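Local coordinates for protein peroxidase (Cellulomonas bogoriensis 69B4 = DSM 16987, PDB 6QZO) that binds heme b and probably works as a dye-decolorizing (DyP-type) peroxidase, using hydrogen peroxide to oxidise its substrates, at residues Thr203-Pro208 / Thr304-Ala309. Numbering follows the deposited sequence.
Sequences TANLDP and TFLRRA. With HEM (protoporphyrin IX containing Fe), chain I.
In the C-terminal of the two ferredoxin-like halves of this DyP-type peroxidase, the loop 203-208 lies against the outer edge of the sheet 306-314/323-332/229-238/356-366, beside the heme. The Asn205 amide pairs with Arg307 N and O much as the backbone of a neighbouring strand would, on the side away from 323-332: Arg307 N gives its hydrogen to Asn205 OD1 (2.9 Å), and Asn205 ND2 gives one to Arg307 O (2.7 Å). Both acceptors are met on a lone pair, and the second bond is the straighter, 165° at the hydrogen, with Arg307 O almost in the amide plane. OD1 also takes a weak bond from Leu206 N; the amide's turn is held chiefly by the two bonds to Arg307. An alanine at Asn205 would remove both bonds to Arg307 and would probably loosen the loop from the strand edge.

Followed outward, Arg307 explains the link to the heme. Its CB passes Asn205 OD1 at 3.9 Å. The chain bends at chi3 (-67°), which turns NE alongside CD over pyrrole ring D and lays the guanidinium beyond it with one face to the ring; HEM C3D lies 3.5 Å from the guanidinium plane, over its centre. CZ comes within 3.2 Å of HEM O1A. NH1 reaches HEM O1A at 2.7 Å and also has a salt bridge to Glu201; NH2 shares O1A and makes a weak bond to Ala204 O. Such pairing would probably stabilise the ionised propionate, whose other oxygen, O2A, accepts a nearly straight bond from Ala204 N.

Farther along the loop the aliphatic side chain of Leu206 packs on the backbone of 305-306, its CB 3.4 Å from Phe305 O. With CG anti to its backbone N (chi1 173°), Leu206 crosses Thr304 at about a right angle, CD1 facing the CG2 methyl, and brings its CD2 methyl to 3.7 Å from Leu306 N.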
ATOM      1  N   THR A 203      12.199  13.953 -14.487  1.00 27.74           N
ATOM      2  CA  THR A 203      12.563  14.400 -15.857  1.00 28.22           C
ATOM      3  C   THR A 203      14.064  14.703 -15.947  1.00 28.48           C
ATOM      4  O   THR A 203      14.728  14.103 -16.799  1.00 29.54           O
ATOM      5  CB  THR A 203      11.717  15.616 -16.233  1.00 28.38           C
ATOM      6  OG1 THR A 203      10.348  15.211 -16.116  1.00 28.36           O
ATOM      7  CG2 THR A 203      12.018  16.127 -17.618  1.00 28.75           C
ATOM      8  N   ALA A 204      14.560  15.650 -15.147  1.00 27.95           N
ATOM      9  CA  ALA A 204      15.971  16.116 -15.151  1.00 27.02           C
ATOM     10  C   ALA A 204      16.738  15.407 -14.031  1.00 25.43           C
ATOM     11  O   ALA A 204      17.054  16.052 -13.020  1.00 24.61           O
ATOM     12  CB  ALA A 204      16.025  17.619 -14.996  1.00 27.09           C
ATOM     13  N   ASN A 205      16.976  14.107 -14.198  1.00 25.11           N
ATOM     14  CA  ASN A 205      17.657  13.243 -13.195  1.00 24.51           C
ATOM     15  C   ASN A 205      19.120  13.056 -13.623  1.00 25.71           C
ATOM     16  O   ASN A 205      19.440  13.278 -14.811  1.00 26.25           O
ATOM     17  CB  ASN A 205      16.920  11.908 -13.030  1.00 23.41           C
ATOM     18  CG  ASN A 205      17.007  11.336 -11.630  1.00 22.38           C
ATOM     19  OD1 ASN A 205      17.824  11.771 -10.819  1.00 21.62           O
ATOM     20  ND2 ASN A 205      16.151  10.373 -11.330  1.00 21.19           N
ATOM     21  N   LEU A 206      19.972  12.666 -12.676  1.00 26.74           N
ATOM     22  CA  LEU A 206      21.357  12.202 -12.936  1.00 27.37           C
ATOM     23  C   LEU A 206      21.287  11.001 -13.881  1.00 28.91           C
ATOM     24  O   LEU A 206      20.472  10.092 -13.623  1.00 28.96           O
ATOM     25  CB  LEU A 206      22.013  11.828 -11.605  1.00 26.69           C
ATOM     26  CG  LEU A 206      23.386  11.172 -11.706  1.00 26.60           C
ATOM     27  CD1 LEU A 206      24.322  12.031 -12.550  1.00 27.38           C
ATOM     28  CD2 LEU A 206      23.984  10.936 -10.324  1.00 26.00           C
ATOM     29  N   ASP A 207      22.071  11.029 -14.957  1.00 31.22           N
ATOM     30  CA  ASP A 207      22.284   9.865 -15.856  1.00 33.01           C
ATOM     31  C   ASP A 207      23.550   9.136 -15.421  1.00 34.44           C
ATOM     32  O   ASP A 207      24.660   9.572 -15.717  1.00 35.54           O
ATOM     33  CB  ASP A 207      22.394  10.275 -17.326  1.00 34.17           C
ATOM     34  CG  ASP A 207      22.393   9.094 -18.275  1.00 34.62           C
ATOM     35  OD1 ASP A 207      22.533   7.951 -17.796  1.00 35.29           O
ATOM     36  OD2 ASP A 207      22.231   9.326 -19.482  1.00 35.92           O
ATOM     37  N   PRO A 208      23.428   7.988 -14.721  1.00 35.75           N
ATOM     38  CA  PRO A 208      24.609   7.227 -14.302  1.00 36.57           C
ATOM     39  C   PRO A 208      25.393   6.555 -15.444  1.00 38.62           C
ATOM     40  O   PRO A 208      26.485   6.087 -15.187  1.00 39.89           O
ATOM     41  CB  PRO A 208      24.018   6.189 -13.335  1.00 35.51           C
ATOM     42  CG  PRO A 208      22.594   5.999 -13.816  1.00 34.93           C
ATOM     43  CD  PRO A 208      22.162   7.367 -14.296  1.00 34.95           C
ATOM     44  N   THR A 304      24.351  17.255  -8.093  1.00 21.88           N
ATOM     45  CA  THR A 304      23.325  16.402  -8.736  1.00 20.68           C
ATOM     46  C   THR A 304      23.321  15.053  -8.011  1.00 19.82           C
ATOM     47  O   THR A 304      24.291  14.770  -7.268  1.00 20.03           O
ATOM     48  CB  THR A 304      23.585  16.310 -10.241  1.00 21.17           C
ATOM     49  OG1 THR A 304      22.480  15.672 -10.887  1.00 20.76           O
ATOM     50  CG2 THR A 304      24.858  15.563 -10.562  1.00 21.41           C
ATOM     51  N   PHE A 305      22.267  14.262  -8.181  1.00 18.60           N
ATOM     52  CA  PHE A 305      22.095  12.954  -7.508  1.00 17.91           C
ATOM     53  C   PHE A 305      20.978  12.189  -8.221  1.00 17.22           C
ATOM     54  O   PHE A 305      20.145  12.827  -8.903  1.00 17.43           O
ATOM     55  CB  PHE A 305      21.807  13.155  -6.012  1.00 17.64           C
ATOM     56  CG  PHE A 305      20.932  14.340  -5.708  1.00 17.62           C
ATOM     57  CD1 PHE A 305      19.553  14.254  -5.819  1.00 17.53           C
ATOM     58  CD2 PHE A 305      21.496  15.555  -5.364  1.00 17.99           C
ATOM     59  CE1 PHE A 305      18.752  15.360  -5.580  1.00 17.56           C
ATOM     60  CE2 PHE A 305      20.697  16.659  -5.126  1.00 18.23           C
ATOM     61  CZ  PHE A 305      19.326  16.557  -5.229  1.00 17.95           C
ATOM     62  N   LEU A 306      21.001  10.861  -8.100  1.00 16.40           N
ATOM     63  CA  LEU A 306      19.949   9.967  -8.643  1.00 15.86           C
ATOM     64  C   LEU A 306      18.747  10.016  -7.693  1.00 15.11           C
ATOM     65  O   LEU A 306      18.798   9.365  -6.626  1.00 14.67           O
ATOM     66  CB  LEU A 306      20.492   8.545  -8.781  1.00 15.58           C
ATOM     67  CG  LEU A 306      19.536   7.543  -9.432  1.00 15.35           C
ATOM     68  CD1 LEU A 306      19.107   8.007 -10.823  1.00 15.66           C
ATOM     69  CD2 LEU A 306      20.149   6.158  -9.467  1.00 15.40           C
ATOM     70  N   ARG A 307      17.721  10.770  -8.066  1.00 14.84           N
ATOM     71  CA  ARG A 307      16.422  10.726  -7.356  1.00 14.45           C
ATOM     72  C   ARG A 307      15.748   9.416  -7.758  1.00 14.42           C
ATOM     73  O   ARG A 307      15.786   9.072  -8.955  1.00 14.51           O
ATOM     74  CB  ARG A 307      15.569  11.951  -7.699  1.00 14.46           C
ATOM     75  CG  ARG A 307      16.147  13.239  -7.148  1.00 14.67           C
ATOM     76  CD  ARG A 307      15.349  14.443  -7.610  1.00 14.92           C
ATOM     77  NE  ARG A 307      15.483  14.651  -9.039  1.00 15.38           N
ATOM     78  CZ  ARG A 307      14.523  15.041  -9.868  1.00 15.59           C
ATOM     79  NH1 ARG A 307      13.293  15.260  -9.444  1.00 15.21           N
ATOM     80  NH2 ARG A 307      14.798  15.234 -11.149  1.00 16.27           N
ATOM     81  N   ARG A 308      15.186   8.719  -6.770  1.00 14.15           N
ATOM     82  CA  ARG A 308      14.472   7.438  -6.974  1.00 14.17           C
ATOM     83  C   ARG A 308      13.267   7.441  -6.038  1.00 13.88           C
ATOM     84  O   ARG A 308      13.189   6.561  -5.153  1.00 13.73           O
ATOM     85  CB  ARG A 308      15.450   6.281  -6.743  1.00 14.35           C
ATOM     86  CG  ARG A 308      15.093   5.033  -7.536  1.00 14.65           C
ATOM     87  CD  ARG A 308      16.119   3.965  -7.315  1.00 14.78           C
ATOM     88  NE  ARG A 308      15.830   2.705  -7.961  1.00 15.00           N
ATOM     89  CZ  ARG A 308      14.993   1.794  -7.517  1.00 14.99           C
ATOM     90  NH1 ARG A 308      14.189   2.053  -6.505  1.00 14.84           N
ATOM     91  NH2 ARG A 308      14.965   0.600  -8.083  1.00 15.52           N
ATOM     92  N   ALA A 309      12.395   8.440  -6.211  1.00 13.99           N
ATOM     93  CA  ALA A 309      11.303   8.772  -5.270  1.00 13.96           C
ATOM     94  C   ALA A 309      10.051   7.905  -5.533  1.00 14.01           C
ATOM     95  O   ALA A 309       9.862   7.381  -6.659  1.00 13.86           O
ATOM     96  CB  ALA A 309      10.987  10.245  -5.343  1.00 13.99           C
TER
HETATM   97  CHA HEM I 401      12.790  18.464  -9.876  1.00 21.48           C
HETATM   98  CHB HEM I 401       8.853  17.814  -7.186  1.00 20.86           C
HETATM   99  CHC HEM I 401      11.583  17.861  -3.201  1.00 21.18           C
HETATM  100  CHD HEM I 401      15.560  18.097  -5.915  1.00 21.01           C
HETATM  101  C1A HEM I 401      11.491  18.314  -9.475  1.00 21.52           C
HETATM  102  C2A HEM I 401      10.365  18.410 -10.344  1.00 22.09           C
HETATM  103  C3A HEM I 401       9.258  18.240  -9.576  1.00 22.42           C
HETATM  104  C4A HEM I 401       9.697  18.009  -8.254  1.00 21.66           C
HETATM  105  CMA HEM I 401       7.811  18.268 -10.028  1.00 22.73           C
HETATM  106  CAA HEM I 401      10.380  18.710 -11.832  1.00 22.01           C
HETATM  107  CBA HEM I 401      10.483  17.464 -12.711  1.00 22.17           C
HETATM  108  CGA HEM I 401      11.862  16.898 -12.610  1.00 22.43           C
HETATM  109  O1A HEM I 401      12.055  16.002 -11.742  1.00 22.60           O
HETATM  110  O2A HEM I 401      12.778  17.331 -13.364  1.00 22.60           O
HETATM  111  C1B HEM I 401       9.286  17.780  -5.866  1.00 20.63           C
HETATM  112  C2B HEM I 401       8.376  17.640  -4.783  1.00 21.56           C
HETATM  113  C3B HEM I 401       9.137  17.657  -3.639  1.00 20.70           C
HETATM  114  C4B HEM I 401      10.524  17.820  -4.094  1.00 20.59           C
HETATM  115  CMB HEM I 401       6.862  17.482  -4.894  1.00 20.86           C
HETATM  116  CAB HEM I 401       8.757  17.474  -2.224  1.00 20.57           C
HETATM  117  CBB HEM I 401       7.568  17.022  -1.829  1.00 20.77           C
HETATM  118  C1C HEM I 401      12.905  17.917  -3.575  1.00 20.77           C
HETATM  119  C2C HEM I 401      13.969  17.933  -2.675  1.00 20.54           C
HETATM  120  C3C HEM I 401      15.131  18.006  -3.408  1.00 20.97           C
HETATM  121  C4C HEM I 401      14.745  18.028  -4.807  1.00 20.39           C
HETATM  122  CMC HEM I 401      13.934  17.894  -1.172  1.00 20.55           C
HETATM  123  CAC HEM I 401      16.397  18.025  -2.630  1.00 21.34           C
HETATM  124  CBC HEM I 401      17.603  18.079  -3.126  1.00 21.86           C
HETATM  125  C1D HEM I 401      15.093  18.222  -7.239  1.00 20.53           C
HETATM  126  C2D HEM I 401      16.009  18.330  -8.389  1.00 21.30           C
HETATM  127  C3D HEM I 401      15.243  18.452  -9.488  1.00 22.12           C
HETATM  128  C4D HEM I 401      13.857  18.403  -8.992  1.00 21.52           C
HETATM  129  CMD HEM I 401      17.528  18.352  -8.415  1.00 20.80           C
HETATM  130  CAD HEM I 401      15.734  18.602 -10.933  1.00 22.82           C
HETATM  131  CBD HEM I 401      15.925  20.090 -11.293  1.00 23.71           C
HETATM  132  CGD HEM I 401      16.464  20.367 -12.692  1.00 24.49           C
HETATM  133  O1D HEM I 401      17.684  20.254 -12.938  1.00 24.26           O
HETATM  134  O2D HEM I 401      15.705  20.751 -13.626  1.00 25.66           O
HETATM  135  NA  HEM I 401      11.065  18.068  -8.203  1.00 21.20           N
HETATM  136  NB  HEM I 401      10.537  17.890  -5.417  1.00 20.73           N
HETATM  137  NC  HEM I 401      13.369  17.982  -4.856  1.00 20.30           N
HETATM  138  ND  HEM I 401      13.822  18.272  -7.662  1.00 21.05           N
HETATM  139 FE   HEM I 401      12.251  18.146  -6.616  1.00 20.92          FE